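PDB 3KXP: alpha-(N-acetylaminomethylene)succinic acid hydrolase from Mesorhizobium loti, which catalyses the last step of vitamin B6 degradation, hydrolysing (E)-2-(acetamidomethylene)succinate to succinic semialdehyde, acetate, ammonia and carbon dioxide. Local coordinates for residues H141-R146 with R241-D246; V163-T168 with H294-V299; E174-L179 with S266-A271; L259-E264 with V287-A292. All blocks are in the same frame, centred on the assembly; numbering follows the deposited sequence.

Overall arrangement
The four contacts lie in one alpha/beta hydrolase fold and gather around its inferred catalytic residues. Interactions 2 and 4, with centres about 7 Å apart, share the parallel part of the central sheet, where strands 159-165, 258-263 and 286-289 are neighbours. Interactions 1 and 3, with centres about 12 Å apart, lie beyond the ends of these strands and touch where Leu243 packs on Leu179. Along the chain, interaction 1 alternates with interactions 2 and 3 and closes before interaction 4 opens. Ser142 of interaction 1 touches His294 of interaction 2, which in turn is bonded to Asp166, while Leu268 of interaction 3 packs against both Ser142 and His294.

Interaction 1: residues H141-R146 with R241-D246; sequences HSLGAR and RGLRSD
A largely buried contact, part apolar and part polar, joins Leu143 and Arg146 in the first turn of helix 143-154 to the turn from Gly242 to Ser245, where helix 233-242 runs out. Its centrepiece is the guanidinium of Arg146. CG of this arginine is anti to the backbone N (chi1 175°), and bends at chi2 and chi3 then bring the flat group to the turn. Methyl CD2 of Leu243 sits over the middle of one face, 3.8 Å from Arg146 CZ. In the plane, at the edge, Arg146 NH2 reaches Gly242 O at 2.9 Å, but the bond is bent (132°) and weak. A water, also at the edge, accepts from Arg146 NE at 2.9 Å and donates to Ser245 OG at 2.7 Å, linking the arginine to the far end of the turn. The Leu243 methyl also serves the apolar half: Leu143 CD1 lies 4.0 Å from Leu243 CD2, the two side chains crossing at about a right angle. Tyr120 of helix 117-131 touches both Leu143 and Arg146. Helix 143-154 starts just after Ser142, the inferred nucleophile, in a GxSxG sequence that fits the nucleophile elbow of alpha/beta hydrolases. Across this contact the guanidinium thus meets a carbonyl and a water at its edge and a methyl on one face; the two polar partners would probably stabilise its positive charge through their dipoles.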
# COMPACT_ATOMS: atom_id res chain seq x y z
N HIS A 141 7.34 14.63 -3.79
CA HIS A 141 8.48 14.43 -2.91
C HIS A 141 8.61 15.59 -1.95
O HIS A 141 8.76 16.73 -2.38
CB HIS A 141 9.77 14.31 -3.71
CG HIS A 141 10.98 14.15 -2.84
ND1 HIS A 141 12.22 14.63 -3.19
CD2 HIS A 141 11.13 13.56 -1.63
CE1 HIS A 141 13.09 14.36 -2.23
NE2 HIS A 141 12.45 13.71 -1.27
N SER A 142 8.55 15.30 -0.66
CA SER A 142 8.69 16.32 0.38
C SER A 142 7.67 17.46 0.19
O SER A 142 6.47 17.25 0.38
CB SER A 142 10.13 16.85 0.38
OG SER A 142 10.51 17.32 1.66
N LEU A 143 8.15 18.66 -0.16
CA LEU A 143 7.25 19.80 -0.41
C LEU A 143 6.13 19.34 -1.33
O LEU A 143 4.95 19.62 -1.09
CB LEU A 143 8.00 20.96 -1.10
CG LEU A 143 7.14 22.04 -1.79
CD1 LEU A 143 6.29 22.78 -0.77
CD2 LEU A 143 8.03 23.03 -2.49
N GLY A 144 6.50 18.63 -2.40
CA GLY A 144 5.51 18.12 -3.33
C GLY A 144 4.53 17.17 -2.65
O GLY A 144 3.33 17.24 -2.89
N ALA A 145 5.05 16.28 -1.80
CA ALA A 145 4.21 15.32 -1.09
C ALA A 145 3.22 16.06 -0.18
O ALA A 145 2.03 15.76 -0.17
CB ALA A 145 5.07 14.36 -0.26
N ARG A 146 3.73 17.01 0.59
CA ARG A 146 2.87 17.79 1.47
C ARG A 146 1.78 18.49 0.64
O ARG A 146 0.61 18.49 1.00
CB ARG A 146 3.71 18.82 2.23
CG ARG A 146 2.89 19.76 3.10
CD ARG A 146 2.50 21.00 2.32
NE ARG A 146 2.86 22.17 3.10
CZ ARG A 146 3.30 23.31 2.60
NH1 ARG A 146 3.43 23.47 1.29
NH2 ARG A 146 3.63 24.29 3.43
N ARG A 241 9.41 28.13 5.93
CA ARG A 241 8.61 28.30 7.14
C ARG A 241 7.16 27.87 6.97
O ARG A 241 6.48 27.60 7.94
CB ARG A 241 8.70 29.73 7.70
CG ARG A 241 8.70 30.87 6.72
CD ARG A 241 9.77 31.87 7.15
NE ARG A 241 11.11 31.43 6.74
CZ ARG A 241 12.25 31.85 7.28
NH1 ARG A 241 13.40 31.38 6.83
NH2 ARG A 241 12.23 32.72 8.29
N GLY A 242 6.70 27.78 5.73
CA GLY A 242 5.34 27.34 5.51
C GLY A 242 5.25 25.84 5.75
O GLY A 242 4.18 25.31 6.04
N LEU A 243 6.39 25.16 5.66
CA LEU A 243 6.46 23.71 5.86
C LEU A 243 6.25 23.30 7.31
O LEU A 243 6.05 22.13 7.60
CB LEU A 243 7.80 23.16 5.35
CG LEU A 243 8.00 23.18 3.84
CD1 LEU A 243 9.37 22.66 3.48
CD2 LEU A 243 6.93 22.33 3.18
N ARG A 244 6.29 24.28 8.22
CA ARG A 244 6.11 24.02 9.64
C ARG A 244 4.64 23.89 10.05
O ARG A 244 4.35 23.46 11.16
CB ARG A 244 6.73 25.15 10.47
CG ARG A 244 8.24 25.20 10.47
CD ARG A 244 8.71 26.39 11.28
NE ARG A 244 9.90 26.08 12.07
CZ ARG A 244 11.12 25.95 11.58
NH1 ARG A 244 11.33 26.10 10.28
NH2 ARG A 244 12.13 25.65 12.38
N SER A 245 3.72 24.24 9.16
CA SER A 245 2.31 24.19 9.50
C SER A 245 1.79 22.78 9.78
O SER A 245 2.33 21.79 9.28
CB SER A 245 1.47 24.86 8.41
OG SER A 245 1.67 24.24 7.15
N ASP A 246 0.75 22.72 10.60
CA ASP A 246 0.13 21.47 11.00
C ASP A 246 -0.43 20.73 9.79
O ASP A 246 -1.30 21.24 9.09
CB ASP A 246 -0.97 21.76 12.03
CG ASP A 246 -1.55 20.50 12.65
OD1 ASP A 246 -0.93 19.42 12.53
OD2 ASP A 246 -2.63 20.59 13.28
O HOH W 1 3.16 22.24 6.02

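Interaction 2: residues V163-T168 with H294-V299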
# COMPACT_ATOMS: atom_id res chain seq x y z
N VAL A 163 1.00 9.51 -3.95
CA VAL A 163 2.17 8.78 -3.51
C VAL A 163 2.97 9.87 -2.81
O VAL A 163 3.65 10.66 -3.46
CB VAL A 163 2.99 8.22 -4.68
CG1 VAL A 163 4.29 7.65 -4.16
CG2 VAL A 163 2.20 7.14 -5.43
N ALA A 164 2.84 9.94 -1.48
CA ALA A 164 3.52 10.93 -0.66
C ALA A 164 4.91 10.47 -0.23
O ALA A 164 5.07 9.78 0.78
CB ALA A 164 2.67 11.25 0.57
N ILE A 165 5.93 10.89 -0.98
CA ILE A 165 7.31 10.50 -0.68
C ILE A 165 8.04 11.40 0.32
O ILE A 165 8.44 12.52 -0.01
CB ILE A 165 8.16 10.45 -1.97
CG1 ILE A 165 7.52 9.49 -2.98
CG2 ILE A 165 9.59 10.02 -1.63
CD1 ILE A 165 8.31 9.36 -4.29
N ASP A 166 8.21 10.89 1.53
CA ASP A 166 8.93 11.54 2.62
C ASP A 166 8.46 12.87 3.21
O ASP A 166 9.24 13.83 3.28
CB ASP A 166 10.41 11.67 2.24
CG ASP A 166 11.33 11.22 3.37
OD1 ASP A 166 11.28 10.03 3.73
OD2 ASP A 166 12.10 12.05 3.90
N PHE A 167 7.20 12.93 3.62
CA PHE A 167 6.66 14.11 4.26
C PHE A 167 5.32 13.80 4.88
O PHE A 167 4.30 13.70 4.19
CB PHE A 167 6.53 15.30 3.31
CG PHE A 167 6.49 16.63 4.03
CD1 PHE A 167 5.40 16.99 4.81
CD2 PHE A 167 7.59 17.48 4.00
CE1 PHE A 167 5.40 18.17 5.56
CE2 PHE A 167 7.61 18.66 4.74
CZ PHE A 167 6.51 19.01 5.53
N THR A 168 5.33 13.66 6.19
CA THR A 168 4.15 13.31 6.95
C THR A 168 3.93 14.35 8.04
O THR A 168 4.70 15.30 8.17
CB THR A 168 4.37 11.97 7.66
OG1 THR A 168 5.46 12.11 8.58
CG2 THR A 168 4.70 10.86 6.65
N HIS A 294 16.32 11.01 3.02
CA HIS A 294 15.18 11.83 2.62
C HIS A 294 14.90 11.80 1.12
O HIS A 294 13.74 11.88 0.70
CB HIS A 294 15.41 13.27 3.09
CG HIS A 294 14.39 14.25 2.58
ND1 HIS A 294 13.04 14.11 2.81
CD2 HIS A 294 14.54 15.41 1.90
CE1 HIS A 294 12.40 15.14 2.30
NE2 HIS A 294 13.28 15.95 1.73
N TYR A 295 15.95 11.68 0.31
CA TYR A 295 15.83 11.69 -1.15
C TYR A 295 15.56 10.32 -1.76
O TYR A 295 16.31 9.83 -2.60
CB TYR A 295 17.11 12.32 -1.72
CG TYR A 295 17.40 13.62 -1.03
CD1 TYR A 295 16.70 14.78 -1.36
CD2 TYR A 295 18.28 13.67 0.06
CE1 TYR A 295 16.85 15.96 -0.62
CE2 TYR A 295 18.44 14.84 0.81
CZ TYR A 295 17.72 15.98 0.46
OH TYR A 295 17.85 17.13 1.20
N VAL A 296 14.45 9.73 -1.35
CA VAL A 296 14.05 8.40 -1.78
C VAL A 296 14.04 8.11 -3.28
O VAL A 296 14.72 7.18 -3.74
CB VAL A 296 12.66 8.04 -1.23
CG1 VAL A 296 12.37 6.56 -1.47
CG2 VAL A 296 12.60 8.39 0.26
N ASN A 297 13.27 8.87 -4.05
CA ASN A 297 13.19 8.61 -5.48
C ASN A 297 14.53 8.71 -6.23
O ASN A 297 14.79 7.96 -7.17
CB ASN A 297 12.11 9.49 -6.14
CG ASN A 297 12.34 10.98 -5.91
OD1 ASN A 297 12.51 11.74 -6.87
ND2 ASN A 297 12.34 11.40 -4.65
N GLU A 298 15.40 9.61 -5.79
CA GLU A 298 16.69 9.76 -6.45
C GLU A 298 17.71 8.72 -5.98
O GLU A 298 18.50 8.21 -6.78
CB GLU A 298 17.23 11.18 -6.24
CG GLU A 298 16.56 12.22 -7.13
CD GLU A 298 16.78 13.66 -6.67
OE1 GLU A 298 16.16 14.08 -5.68
OE2 GLU A 298 17.59 14.38 -7.31
N VAL A 299 17.68 8.39 -4.69
CA VAL A 299 18.63 7.43 -4.13
C VAL A 299 18.24 5.97 -4.36
O VAL A 299 19.10 5.11 -4.48
CB VAL A 299 18.84 7.69 -2.61
CG1 VAL A 299 19.87 6.73 -2.04
CG2 VAL A 299 19.29 9.14 -2.37
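Strand 159-165 ends in a loop that passes the start of helix 296-299, with CA atoms nearest at Asp166 and His294 (6.3 Å) and at Ile165 and Val296 (7.1 Å). The polar half of the contact is one short bond: His294 ND1 donates to Asp166 OD2 at 2.5 Å in a nearly straight line (171°). The carboxylate oxygen lies at the ring edge, almost in the imidazole plane, whereas the ring approaches it on the anti side and somewhat out of the carboxylate plane; the two planes are turned 52° apart. Asp166 OD2 has a second partner in Ser266 OG, and Asp166 OD1 accepts from Gly263 N, which together fix the rotation of the carboxylate. Val296 CG2 also lies 4.1 Å from Asp166 OD1. Beside this pair the contact turns apolar: Ile165 CG2 meets Val296 CB at 3.7 Å, and Ile165 CD1 reaches Asn297 CB at 4.2 Å. Asp166 and His294, both inferred active-site residues, probably form with Ser142 the Ser-His-Asp triad expected of this fold, and the His294 side chain touches Ser142. Strand 159-165 is flanked in the sheet by strands 136-141 and 258-263; helix 143-154 packs on Ala164 and Phe167, while helix 301-313 touches Val163, Val296 and Asn297.

Interaction 3: residues E174-L179 with S266-A271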
# COMPACT_ATOMS: atom_id res chain seq x y z
N GLU A 174 13.31 20.23 15.26
CA GLU A 174 14.73 20.18 14.92
C GLU A 174 14.98 19.85 13.46
O GLU A 174 15.87 20.42 12.83
CB GLU A 174 15.45 19.15 15.81
CG GLU A 174 15.36 19.42 17.31
CD GLU A 174 13.93 19.38 17.84
OE1 GLU A 174 13.12 18.54 17.36
OE2 GLU A 174 13.61 20.17 18.76
N ALA A 175 14.19 18.92 12.92
CA ALA A 175 14.34 18.50 11.52
C ALA A 175 13.97 19.64 10.57
O ALA A 175 14.62 19.84 9.54
CB ALA A 175 13.46 17.27 11.25
N LEU A 176 12.94 20.40 10.93
CA LEU A 176 12.53 21.53 10.12
C LEU A 176 13.52 22.69 10.32
O LEU A 176 13.71 23.49 9.41
CB LEU A 176 11.10 21.96 10.48
CG LEU A 176 10.05 20.99 9.92
CD1 LEU A 176 8.68 21.22 10.54
CD2 LEU A 176 10.02 21.14 8.40
N ASP A 177 14.13 22.77 11.50
CA ASP A 177 15.12 23.82 11.75
C ASP A 177 16.27 23.60 10.77
O ASP A 177 16.79 24.54 10.18
CB ASP A 177 15.69 23.74 13.18
CG ASP A 177 14.68 24.16 14.24
OD1 ASP A 177 13.73 24.88 13.90
OD2 ASP A 177 14.84 23.78 15.42
N ALA A 178 16.65 22.33 10.60
CA ALA A 178 17.74 21.97 9.71
C ALA A 178 17.44 22.30 8.26
O ALA A 178 18.29 22.83 7.54
CB ALA A 178 18.05 20.49 9.84
N LEU A 179 16.22 21.98 7.83
CA LEU A 179 15.81 22.24 6.45
C LEU A 179 15.81 23.75 6.19
O LEU A 179 16.30 24.22 5.16
CB LEU A 179 14.41 21.66 6.20
CG LEU A 179 13.89 21.63 4.76
CD1 LEU A 179 12.69 20.71 4.70
CD2 LEU A 179 13.51 23.03 4.30
N SER A 266 16.03 8.76 6.47
CA SER A 266 15.62 10.14 6.24
C SER A 266 15.85 11.02 7.47
O SER A 266 15.49 10.63 8.58
CB SER A 266 14.13 10.21 5.89
OG SER A 266 13.68 11.55 6.03
N LYS A 267 16.43 12.20 7.28
CA LYS A 267 16.66 13.09 8.40
C LYS A 267 15.49 14.07 8.56
O LYS A 267 15.46 14.85 9.51
CB LYS A 267 17.97 13.86 8.23
CG LYS A 267 19.19 12.97 8.17
CD LYS A 267 20.48 13.77 8.20
CE LYS A 267 20.56 14.83 7.11
NZ LYS A 267 21.86 15.60 7.14
N LEU A 268 14.53 14.02 7.64
CA LEU A 268 13.37 14.90 7.71
C LEU A 268 12.22 14.17 8.40
O LEU A 268 11.67 14.65 9.38
CB LEU A 268 12.94 15.34 6.30
CG LEU A 268 12.15 16.64 6.09
CD1 LEU A 268 10.90 16.33 5.30
CD2 LEU A 268 11.80 17.31 7.41
N VAL A 269 11.87 13.00 7.88
CA VAL A 269 10.79 12.20 8.46
C VAL A 269 11.41 11.07 9.28
O VAL A 269 11.96 10.12 8.73
CB VAL A 269 9.86 11.60 7.38
CG1 VAL A 269 8.85 10.66 8.01
CG2 VAL A 269 9.14 12.72 6.64
N SER A 270 11.30 11.18 10.60
CA SER A 270 11.85 10.19 11.51
C SER A 270 10.92 8.99 11.60
O SER A 270 9.76 9.06 11.22
CB SER A 270 11.98 10.78 12.91
OG SER A 270 10.71 10.87 13.52
N ALA A 271 11.45 7.89 12.14
CA ALA A 271 10.66 6.68 12.31
C ALA A 271 9.51 6.95 13.29
O ALA A 271 8.42 6.41 13.15
CB ALA A 271 11.53 5.56 12.83
O HOH W 2 16.12 17.75 8.40
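Leu268, in the loop between strand 258-263 and helix 271-280, packs against one side of helix 173-182 at Ala175, Leu176 and Leu179. The closer part of the contact centres on the small side chain of Ala175, where the CA atoms of Ala175 and Leu268 come within 5.3 Å. Ala175 CB points at the loop and touches two successive carbonyl oxygens, Lys267 O at 3.6 Å and Leu268 O at 3.7 Å. The branched end of Leu268 completes this part: its CD2 lies 4.2 Å from Ala175 CB and 4.3 Å from Leu176 CD2, while its CG is 4.3 Å from Leu179 CD1. CG of Leu268 is anti to the backbone N (chi1 -156°); although the side chain sets out alongside the helix, its CD2 reaches it, while CD1 turns to Ser142 and His294. Toward solvent the contact is looser. There a water donates to Ala175 O at 2.8 Å and to Lys267 O at 3.2 Å, bridging helix and loop without any direct hydrogen bond between the two segments, and the exposed Lys267 lies at this margin. The loop has its own brace: Ser266 OG accepts from the backbone N of both Leu268 and Val269, an ST turn combined with an ST motif. Leu268 touches Phe167 as well, and the arrangement is consistent with a place in the wall of an alpha/beta hydrolase active site, where helix 173-182 backs a loop that leans on the inferred catalytic residues.

Interaction 4: residues L259-E264 with V287-A292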
# COMPACT_ATOMS: atom_id res chain seq x y z
N LEU A 259 -0.34 6.48 -0.56
CA LEU A 259 0.74 5.57 -0.22
C LEU A 259 1.82 6.42 0.46
O LEU A 259 2.26 7.42 -0.09
CB LEU A 259 1.32 4.94 -1.48
CG LEU A 259 2.58 4.09 -1.28
CD1 LEU A 259 2.22 2.77 -0.60
CD2 LEU A 259 3.24 3.82 -2.63
N ILE A 260 2.22 6.03 1.66
CA ILE A 260 3.24 6.77 2.38
C ILE A 260 4.59 6.10 2.16
O ILE A 260 4.75 4.91 2.44
CB ILE A 260 2.96 6.82 3.89
CG1 ILE A 260 1.59 7.45 4.15
CG2 ILE A 260 4.04 7.63 4.59
CD1 ILE A 260 1.16 7.39 5.62
N VAL A 261 5.55 6.87 1.65
CA VAL A 261 6.88 6.33 1.42
C VAL A 261 7.87 7.09 2.27
O VAL A 261 7.90 8.33 2.24
CB VAL A 261 7.29 6.45 -0.06
CG1 VAL A 261 8.72 5.97 -0.24
CG2 VAL A 261 6.36 5.62 -0.93
N ARG A 262 8.67 6.37 3.06
CA ARG A 262 9.68 7.01 3.89
C ARG A 262 11.02 6.37 3.62
O ARG A 262 11.11 5.19 3.29
CB ARG A 262 9.39 6.85 5.39
CG ARG A 262 10.40 7.62 6.25
CD ARG A 262 10.34 7.32 7.74
NE ARG A 262 11.22 6.21 8.07
CZ ARG A 262 12.40 6.31 8.66
NH1 ARG A 262 12.89 7.49 9.02
NH2 ARG A 262 13.11 5.22 8.88
N GLY A 263 12.08 7.17 3.75
CA GLY A 263 13.41 6.64 3.56
C GLY A 263 13.85 6.14 4.92
O GLY A 263 13.61 6.80 5.93
N GLU A 264 14.49 4.98 4.96
CA GLU A 264 14.96 4.42 6.23
C GLU A 264 15.80 5.39 7.05
O GLU A 264 15.60 5.51 8.26
CB GLU A 264 15.76 3.14 5.98
CG GLU A 264 16.48 2.62 7.22
CD GLU A 264 17.32 1.40 6.94
OE1 GLU A 264 18.03 1.38 5.91
OE2 GLU A 264 17.29 0.46 7.76
N VAL A 287 5.35 2.19 2.90
CA VAL A 287 6.56 1.63 2.30
C VAL A 287 7.77 2.36 2.90
O VAL A 287 7.81 3.59 2.88
CB VAL A 287 6.56 1.81 0.76
CG1 VAL A 287 7.96 1.62 0.20
CG2 VAL A 287 5.62 0.79 0.11
N VAL A 288 8.71 1.61 3.45
CA VAL A 288 9.94 2.17 4.04
C VAL A 288 11.08 1.63 3.18
O VAL A 288 11.31 0.42 3.12
CB VAL A 288 10.14 1.71 5.52
CG1 VAL A 288 11.45 2.25 6.07
CG2 VAL A 288 8.99 2.23 6.40
N VAL A 289 11.78 2.54 2.50
CA VAL A 289 12.86 2.14 1.60
C VAL A 289 14.22 2.03 2.28
O VAL A 289 14.78 3.02 2.75
CB VAL A 289 12.94 3.13 0.41
CG1 VAL A 289 13.92 2.60 -0.64
CG2 VAL A 289 11.56 3.33 -0.21
N PRO A 290 14.78 0.81 2.32
CA PRO A 290 16.09 0.55 2.93
C PRO A 290 17.20 1.22 2.14
O PRO A 290 17.16 1.27 0.91
CB PRO A 290 16.20 -0.97 2.89
CG PRO A 290 14.76 -1.43 2.83
CD PRO A 290 14.15 -0.45 1.88
N GLY A 291 18.20 1.73 2.85
CA GLY A 291 19.32 2.39 2.20
C GLY A 291 19.04 3.80 1.70
O GLY A 291 19.95 4.47 1.23
N ALA A 292 17.79 4.25 1.81
CA ALA A 292 17.42 5.59 1.35
C ALA A 292 17.25 6.61 2.48
O ALA A 292 16.73 6.29 3.55
CB ALA A 292 16.13 5.52 0.54
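Val289 N donates to Arg262 O at 2.8 Å in a nearly straight bond (165°), one of a run of backbone bonds joining parallel strands 258-263 and 286-289. Val287 N to Ile260 O (2.8 Å), Arg262 N to Val287 O (2.9 Å) and Glu264 N to Val289 O continue the run. In the last of these the donor stands above the carbonyl plane, beside the type II turn from Val289 to Ala292. Glu264 closes the contact over that turn. Its CG is anti to the backbone N (chi1 170°), and the extended chain brings OE1 to Gly291 N at 3.1 Å, almost straight at 175° and on the anti side of the carboxylate. Glu264 OE2 pairs with Arg279 of the second subunit, so the carboxylate joins the turn to the dimer interface. On one face of the sheet Val261 and Val287 lie side by side, pointing the same way; Val261 CG1 also meets Val289 CG2 at 3.9 Å, and Leu259 CD1 meets Val287 CG2 at 4.0 Å. Arg262 projects from the other face, where its NH1 binds Val269 O. The strand pair and helix 271-280 form a beta-alpha-beta unit, with that helix packed on Ile260, Arg262 and Val288, while helices 296-299 and 301-313 cover the face that carries Val261, Val287 and Val289, and strand 159-165 adjoins Leu259 and Val261.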